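Local coordinates for replication protein A (Methanococcus maripaludis, PDB 3E0E) that probably binds single-stranded DNA through OB-fold domains such as the one in this fragment of the longer protein, at residues L39-L44 / S50-L55. Sequence-based numbering, arbitrary orientation.
Sequences LKSLFL and SIRGTL
Lys-40, Leu-42 and Leu-44 pair with Leu-55, Gly-53 and Ile-51 in the antiparallel hairpin formed by 39-44 and 50-55, a compact example of how one hairpin gives an OB-fold barrel two unlike faces. Each of the three pairs is closed by two backbone hydrogen bonds, the straightest running from Gly-53 N to Leu-42 O at 2.8 Å (171° at the hydrogen).

The mainly apolar face is built round Leu-55, whose CD1 lies 3.8 Å from Leu-42 CD1 and, tightly, 3.5 Å from Lys-40 CE. The bent lysine chain lends its methylenes alongside this leucine before NZ turns off to the carbonyls of Ala-60 and Phe-62. Ile-90, on strand 89-92, touches both Leu-42 and Leu-55.

Polar chemistry marks the other face. Arg-52, its CG opposite the backbone N (chi1 180°) and its chain extended to NE, reaches diagonally past its pair partner Phe-43 until NH2 donates to Ser-41 OG at 3.0 Å, a bent bond (136°) tilted out of the guanidinium plane. Thr-54 CG2 sits over one guanidinium face, while NH1 forms a salt bridge with Glu-84. A leucine in place of Arg-52 would probably cost Glu-84 this countercharge and Ser-41 OG this donor. Near the turn, Ser-50 OG makes van der Waals contact with Phe-43 CZ at 3.3 Å. Backbone bonds thus fix the register, and the Glu-84 salt bridge, likely stronger than the bent serine bond, ties the hairpin to strand 83-87.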
ATOM      1  N   LEU A  39      -0.134  -9.265  -8.503  1.00  9.84           N
ATOM      2  CA  LEU A  39       0.357  -8.679  -7.260  1.00 11.05           C
ATOM      3  C   LEU A  39       1.407  -7.628  -7.567  1.00 11.03           C
ATOM      4  O   LEU A  39       2.306  -7.855  -8.371  1.00 10.38           O
ATOM      5  CB  LEU A  39       0.984  -9.745  -6.343  1.00 10.55           C
ATOM      6  CG  LEU A  39       1.762  -9.287  -5.091  1.00 14.23           C
ATOM      7  CD1 LEU A  39       3.110  -8.708  -5.491  1.00 15.42           C
ATOM      8  CD2 LEU A  39       0.947  -8.288  -4.287  1.00 10.95           C
ATOM      9  N   LYS A  40       1.291  -6.478  -6.916  1.00 11.23           N
ATOM     10  CA  LYS A  40       2.268  -5.412  -7.066  1.00 10.47           C
ATOM     11  C   LYS A  40       2.531  -4.958  -5.635  1.00  9.97           C
ATOM     12  O   LYS A  40       1.616  -4.500  -4.951  1.00 10.73           O
ATOM     13  CB  LYS A  40       1.697  -4.252  -7.890  1.00 12.88           C
ATOM     14  CG  LYS A  40       2.653  -3.687  -8.942  1.00 19.68           C
ATOM     15  CD  LYS A  40       3.033  -2.235  -8.678  1.00 15.97           C
ATOM     16  CE  LYS A  40       1.864  -1.270  -8.859  1.00 16.90           C
ATOM     17  NZ  LYS A  40       1.797  -0.677 -10.234  1.00 15.97           N
ATOM     18  N   SER A  41       3.763  -5.125  -5.166  1.00  9.65           N
ATOM     19  CA  SER A  41       4.109  -4.712  -3.815  1.00 11.28           C
ATOM     20  C   SER A  41       4.650  -3.288  -3.781  1.00  9.76           C
ATOM     21  O   SER A  41       5.339  -2.846  -4.700  1.00 11.27           O
ATOM     22  CB  SER A  41       5.151  -5.659  -3.211  1.00 11.78           C
ATOM     23  OG  SER A  41       4.651  -6.982  -3.130  1.00 17.58           O
ATOM     24  N   LEU A  42       4.332  -2.582  -2.702  1.00  8.82           N
ATOM     25  CA  LEU A  42       4.794  -1.217  -2.502  1.00 11.34           C
ATOM     26  C   LEU A  42       5.410  -1.130  -1.121  1.00 10.58           C
ATOM     27  O   LEU A  42       5.019  -1.864  -0.218  1.00 11.47           O
ATOM     28  CB  LEU A  42       3.627  -0.223  -2.537  1.00 11.28           C
ATOM     29  CG  LEU A  42       2.731  -0.155  -3.770  1.00 11.42           C
ATOM     30  CD1 LEU A  42       1.684   0.947  -3.584  1.00 11.74           C
ATOM     31  CD2 LEU A  42       3.583   0.112  -4.993  1.00 12.58           C
ATOM     32  N   PHE A  43       6.398  -0.260  -0.959  1.00  9.27           N
ATOM     33  CA  PHE A  43       6.953  -0.055   0.364  1.00 10.60           C
ATOM     34  C   PHE A  43       6.514   1.364   0.676  1.00 10.04           C
ATOM     35  O   PHE A  43       6.861   2.306  -0.034  1.00 10.69           O
ATOM     36  CB  PHE A  43       8.475  -0.176   0.393  1.00 14.87           C
ATOM     37  CG  PHE A  43       9.020  -0.354   1.779  1.00 19.00           C
ATOM     38  CD1 PHE A  43       9.777   0.641   2.380  1.00 20.88           C
ATOM     39  CD2 PHE A  43       8.723  -1.504   2.506  1.00 20.68           C
ATOM     40  CE1 PHE A  43      10.234   0.499   3.689  1.00 23.04           C
ATOM     41  CE2 PHE A  43       9.173  -1.657   3.815  1.00 24.76           C
ATOM     42  CZ  PHE A  43       9.929  -0.653   4.408  1.00 24.01           C
ATOM     43  N   LEU A  44       5.723   1.499   1.732  1.00 11.30           N
ATOM     44  CA  LEU A  44       5.160   2.783   2.128  1.00  9.54           C
ATOM     45  C   LEU A  44       5.788   3.323   3.397  1.00 10.71           C
ATOM     46  O   LEU A  44       6.161   2.561   4.282  1.00 10.64           O
ATOM     47  CB  LEU A  44       3.661   2.608   2.332  1.00  9.11           C
ATOM     48  CG  LEU A  44       2.927   2.045   1.111  1.00  9.08           C
ATOM     49  CD1 LEU A  44       1.557   1.554   1.526  1.00 11.29           C
ATOM     50  CD2 LEU A  44       2.825   3.111   0.032  1.00 12.86           C
ATOM     51  N   SER A  50       7.294   2.503   8.473  1.00 13.10           N
ATOM     52  CA  SER A  50       7.156   1.992   7.119  1.00 13.45           C
ATOM     53  C   SER A  50       6.411   0.663   7.148  1.00 14.22           C
ATOM     54  O   SER A  50       6.411  -0.043   8.159  1.00 13.34           O
ATOM     55  CB  SER A  50       8.534   1.796   6.492  1.00 16.37           C
ATOM     56  OG  SER A  50       9.295   0.861   7.235  1.00 18.68           O
ATOM     57  N   ILE A  51       5.782   0.321   6.032  1.00 11.73           N
ATOM     58  CA  ILE A  51       5.035  -0.923   5.950  1.00 11.66           C
ATOM     59  C   ILE A  51       4.886  -1.339   4.492  1.00 12.13           C
ATOM     60  O   ILE A  51       4.882  -0.494   3.599  1.00  7.62           O
ATOM     61  CB  ILE A  51       3.641  -0.742   6.577  1.00 11.30           C
ATOM     62  CG1 ILE A  51       2.905  -2.082   6.641  1.00 11.48           C
ATOM     63  CG2 ILE A  51       2.838   0.271   5.761  1.00 10.34           C
ATOM     64  CD1 ILE A  51       1.604  -2.014   7.397  1.00 10.87           C
ATOM     65  N   ARG A  52       4.784  -2.643   4.260  1.00 10.58           N
ATOM     66  CA  ARG A  52       4.614  -3.173   2.912  1.00 12.13           C
ATOM     67  C   ARG A  52       3.137  -3.104   2.554  1.00 11.64           C
ATOM     68  O   ARG A  52       2.281  -3.385   3.386  1.00 11.73           O
ATOM     69  CB  ARG A  52       5.073  -4.631   2.855  1.00 13.09           C
ATOM     70  CG  ARG A  52       4.932  -5.282   1.491  1.00 17.10           C
ATOM     71  CD  ARG A  52       4.991  -6.791   1.615  1.00 19.74           C
ATOM     72  NE  ARG A  52       5.075  -7.451   0.319  1.00 21.24           N
ATOM     73  CZ  ARG A  52       4.614  -8.673   0.068  1.00 21.07           C
ATOM     74  NH1 ARG A  52       4.026  -9.379   1.026  1.00 22.38           N
ATOM     75  NH2 ARG A  52       4.747  -9.192  -1.144  1.00 22.75           N
ATOM     76  N   GLY A  53       2.850  -2.713   1.319  1.00 10.29           N
ATOM     77  CA  GLY A  53       1.475  -2.645   0.859  1.00  9.27           C
ATOM     78  C   GLY A  53       1.330  -3.589  -0.315  1.00  9.57           C
ATOM     79  O   GLY A  53       2.226  -3.661  -1.152  1.00 11.09           O
ATOM     80  N   THR A  54       0.225  -4.325  -0.382  1.00  9.47           N
ATOM     81  CA  THR A  54       0.022  -5.250  -1.487  1.00  8.70           C
ATOM     82  C   THR A  54      -1.195  -4.888  -2.340  1.00  9.39           C
ATOM     83  O   THR A  54      -2.330  -4.845  -1.858  1.00  9.19           O
ATOM     84  CB  THR A  54      -0.109  -6.709  -0.988  1.00 10.48           C
ATOM     85  OG1 THR A  54      -1.173  -6.807  -0.035  1.00 10.20           O
ATOM     86  CG2 THR A  54       1.192  -7.161  -0.337  1.00  8.23           C
ATOM     87  N   LEU A  55      -0.927  -4.610  -3.609  1.00  8.74           N
ATOM     88  CA  LEU A  55      -1.956  -4.260  -4.581  1.00  9.44           C
ATOM     89  C   LEU A  55      -2.301  -5.551  -5.302  1.00  9.78           C
ATOM     90  O   LEU A  55      -1.428  -6.186  -5.889  1.00  6.40           O
ATOM     91  CB  LEU A  55      -1.409  -3.239  -5.582  1.00  8.44           C
ATOM     92  CG  LEU A  55      -1.025  -1.854  -5.054  1.00  9.93           C
ATOM     93  CD1 LEU A  55      -0.278  -1.094  -6.133  1.00  7.26           C
ATOM     94  CD2 LEU A  55      -2.274  -1.092  -4.616  1.00  9.32           C
TER